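Local coordinates for protein acyl-coenzyme A oxidase (Caenorhabditis elegans, PDB 5K3J) that catalyses the FAD-dependent desaturation of the five-carbon side chain of ascaroside-CoA pheromone precursors in the first step of peroxisomal beta-oxidation, at residues K76-L80 with L99-I104. Sequence-based numbering, arbitrary orientation.
Sequences KISIL and LHREVI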
ATOM      1  N   LYS A  76     -12.699  19.169 -16.965  1.00 31.14           N
ATOM      2  CA  LYS A  76     -12.355  20.131 -15.929  1.00 32.43           C
ATOM      3  C   LYS A  76     -11.132  20.971 -16.300  1.00 33.31           C
ATOM      4  O   LYS A  76     -11.041  22.131 -15.905  1.00 35.63           O
ATOM      5  CB  LYS A  76     -12.120  19.408 -14.605  1.00 32.10           C
ATOM      6  CG  LYS A  76     -12.440  20.256 -13.382  1.00 34.85           C
ATOM      7  CD  LYS A  76     -13.934  20.272 -13.085  1.00 36.86           C
ATOM      8  CE  LYS A  76     -14.349  19.142 -12.158  1.00 35.85           C
ATOM      9  NZ  LYS A  76     -13.725  19.322 -10.826  1.00 37.05           N
ATOM     10  N   ILE A  77     -10.203  20.402 -17.066  1.00 21.72           N
ATOM     11  CA  ILE A  77      -8.973  21.116 -17.428  1.00 20.19           C
ATOM     12  C   ILE A  77      -9.224  22.154 -18.526  1.00 20.15           C
ATOM     13  O   ILE A  77      -8.527  23.170 -18.604  1.00 20.60           O
ATOM     14  CB  ILE A  77      -7.853  20.142 -17.889  1.00 19.00           C
ATOM     15  CG1 ILE A  77      -6.472  20.783 -17.736  1.00 20.54           C
ATOM     16  CG2 ILE A  77      -8.078  19.682 -19.316  1.00 18.37           C
ATOM     17  CD1 ILE A  77      -6.177  21.252 -16.325  1.00 23.43           C
ATOM     18  N   SER A  78     -10.229  21.906 -19.363  1.00 30.20           N
ATOM     19  CA  SER A  78     -10.559  22.836 -20.433  1.00 31.72           C
ATOM     20  C   SER A  78     -11.353  24.007 -19.880  1.00 36.99           C
ATOM     21  O   SER A  78     -11.211  25.136 -20.341  1.00 43.68           O
ATOM     22  CB  SER A  78     -11.348  22.136 -21.542  1.00 30.64           C
ATOM     23  OG  SER A  78     -12.666  21.827 -21.120  1.00 29.76           O
ATOM     24  N   ILE A  79     -12.194  23.730 -18.890  1.00 44.38           N
ATOM     25  CA  ILE A  79     -12.944  24.782 -18.215  1.00 44.47           C
ATOM     26  C   ILE A  79     -11.999  25.624 -17.360  1.00 47.06           C
ATOM     27  O   ILE A  79     -12.028  26.856 -17.411  1.00 52.92           O
ATOM     28  CB  ILE A  79     -14.060  24.212 -17.321  1.00 45.52           C
ATOM     29  CG1 ILE A  79     -15.019  23.353 -18.142  1.00 46.11           C
ATOM     30  CG2 ILE A  79     -14.816  25.339 -16.640  1.00 43.92           C
ATOM     31  CD1 ILE A  79     -16.054  22.643 -17.310  1.00 49.26           C
ATOM     32  N   LEU A  80     -11.161  24.943 -16.582  1.00 38.08           N
ATOM     33  CA  LEU A  80     -10.204  25.597 -15.699  1.00 35.11           C
ATOM     34  C   LEU A  80      -9.254  26.509 -16.466  1.00 37.92           C
ATOM     35  O   LEU A  80      -8.879  27.576 -15.982  1.00 39.33           O
ATOM     36  CB  LEU A  80      -9.408  24.548 -14.924  1.00 33.33           C
ATOM     37  CG  LEU A  80      -8.441  25.041 -13.855  1.00 33.87           C
ATOM     38  CD1 LEU A  80      -9.211  25.766 -12.761  1.00 35.18           C
ATOM     39  CD2 LEU A  80      -7.631  23.885 -13.283  1.00 32.24           C
ATOM     40  N   LEU A  99      -4.418  25.564  -7.441  1.00 30.56           N
ATOM     41  CA  LEU A  99      -5.629  25.583  -8.250  1.00 30.54           C
ATOM     42  C   LEU A  99      -5.932  24.215  -8.861  1.00 32.29           C
ATOM     43  O   LEU A  99      -7.082  23.781  -8.886  1.00 33.35           O
ATOM     44  CB  LEU A  99      -5.511  26.637  -9.351  1.00 28.05           C
ATOM     45  CG  LEU A  99      -6.748  26.793 -10.228  1.00 27.64           C
ATOM     46  CD1 LEU A  99      -7.925  27.207  -9.376  1.00 30.63           C
ATOM     47  CD2 LEU A  99      -6.508  27.801 -11.339  1.00 26.19           C
ATOM     48  N   HIS A 100      -4.898  23.531  -9.341  1.00 34.51           N
ATOM     49  CA  HIS A 100      -5.086  22.247 -10.001  1.00 33.45           C
ATOM     50  C   HIS A 100      -5.251  21.111  -8.993  1.00 32.66           C
ATOM     51  O   HIS A 100      -6.070  20.215  -9.199  1.00 31.42           O
ATOM     52  CB  HIS A 100      -3.920  21.961 -10.948  1.00 32.72           C
ATOM     53  CG  HIS A 100      -3.941  22.792 -12.192  1.00 31.87           C
ATOM     54  ND1 HIS A 100      -3.451  24.081 -12.238  1.00 31.21           N
ATOM     55  CD2 HIS A 100      -4.410  22.527 -13.434  1.00 30.88           C
ATOM     56  CE1 HIS A 100      -3.611  24.569 -13.455  1.00 31.40           C
ATOM     57  NE2 HIS A 100      -4.190  23.645 -14.201  1.00 31.41           N
ATOM     58  N   ARG A 101      -4.486  21.150  -7.904  1.00 26.85           N
ATOM     59  CA  ARG A 101      -4.620  20.136  -6.859  1.00 25.71           C
ATOM     60  C   ARG A 101      -6.018  20.168  -6.255  1.00 25.71           C
ATOM     61  O   ARG A 101      -6.528  19.145  -5.805  1.00 23.86           O
ATOM     62  CB  ARG A 101      -3.583  20.328  -5.750  1.00 25.35           C
ATOM     63  CG  ARG A 101      -2.181  19.819  -6.065  1.00 26.12           C
ATOM     64  CD  ARG A 101      -1.242  20.114  -4.901  1.00 28.24           C
ATOM     65  NE  ARG A 101       0.143  19.736  -5.164  1.00 29.80           N
ATOM     66  CZ  ARG A 101       1.186  20.342  -4.608  1.00 31.99           C
ATOM     67  NH1 ARG A 101       0.989  21.358  -3.777  1.00 32.82           N
ATOM     68  NH2 ARG A 101       2.422  19.948  -4.888  1.00 33.11           N
ATOM     69  N   GLU A 102      -6.631  21.348  -6.243  1.00 28.37           N
ATOM     70  CA  GLU A 102      -7.971  21.487  -5.693  1.00 28.10           C
ATOM     71  C   GLU A 102      -9.049  21.209  -6.724  1.00 27.03           C
ATOM     72  O   GLU A 102      -9.872  20.317  -6.534  1.00 29.95           O
ATOM     73  CB  GLU A 102      -8.181  22.883  -5.105  1.00 28.58           C
ATOM     74  CG  GLU A 102      -9.623  23.124  -4.676  1.00 29.54           C
ATOM     75  CD  GLU A 102      -9.787  24.384  -3.848  1.00 30.93           C
ATOM     76  OE1 GLU A 102     -10.480  25.318  -4.307  1.00 31.12           O
ATOM     77  OE2 GLU A 102      -9.231  24.442  -2.731  1.00 29.10           O
ATOM     78  N   VAL A 103      -9.054  21.976  -7.809  1.00 23.32           N
ATOM     79  CA  VAL A 103     -10.089  21.836  -8.832  1.00 23.68           C
ATOM     80  C   VAL A 103      -9.994  20.491  -9.550  1.00 26.01           C
ATOM     81  O   VAL A 103     -10.942  19.704  -9.538  1.00 22.62           O
ATOM     82  CB  VAL A 103     -10.016  22.960  -9.877  1.00 22.96           C
ATOM     83  CG1 VAL A 103     -11.066  22.749 -10.953  1.00 23.86           C
ATOM     84  CG2 VAL A 103     -10.201  24.304  -9.210  1.00 23.87           C
ATOM     85  N   ILE A 104      -8.849  20.218 -10.170  1.00 28.15           N
ATOM     86  CA  ILE A 104      -8.682  18.964 -10.902  1.00 28.35           C
ATOM     87  C   ILE A 104      -8.522  17.760  -9.973  1.00 27.82           C
ATOM     88  O   ILE A 104      -9.337  16.836  -9.989  1.00 28.48           O
ATOM     89  CB  ILE A 104      -7.470  19.018 -11.856  1.00 27.42           C
ATOM     90  CG1 ILE A 104      -7.572  20.225 -12.795  1.00 26.50           C
ATOM     91  CG2 ILE A 104      -7.384  17.744 -12.680  1.00 29.43           C
ATOM     92  CD1 ILE A 104      -8.699  20.138 -13.816  1.00 27.65           C
TER
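L80 and K76 reach across from helix 66-82 to L99, H100, V103 and I104 near the C-terminal end of helix 93-103, in a buried, mainly apolar helix-helix contact with a single hydrogen bond, from K76 NZ, across it. The segment axes come no closer than 11.3 Å and are inclined at 132°. L80 extends with CG anti to its backbone N (chi1 -175°). Its CD1 packs 3.7 Å from L99 CD2 and also touches V103, while CD2 makes a CH-pi contact over one face of H100, 3.7 Å from the ring centroid. I77 CD1 meets the same ring at its edge, 3.6 Å from H100 CD2, and I104 CD1 lies against both I77 CD1 (3.7 Å) and K76 CB. Both helices belong to the N-terminal domain of the acyl-CoA oxidase fold; H100 ND1 bonds S96 O, and the H100 side chain lies about 10 Å from that of E299, which matters for substrate specificity. K76 CG packs 3.7 Å from V103 CG1, and the bends beyond it (chi2 81°) carry NZ to V103 O, to which it donates at 3.1 Å from above the carbonyl plane. The same NZ bonds L55 O and forms a salt bridge with D57. A methionine in place of K76 would probably cost D57 this salt bridge and V103 O this donor, though R616 also bonds that oxygen.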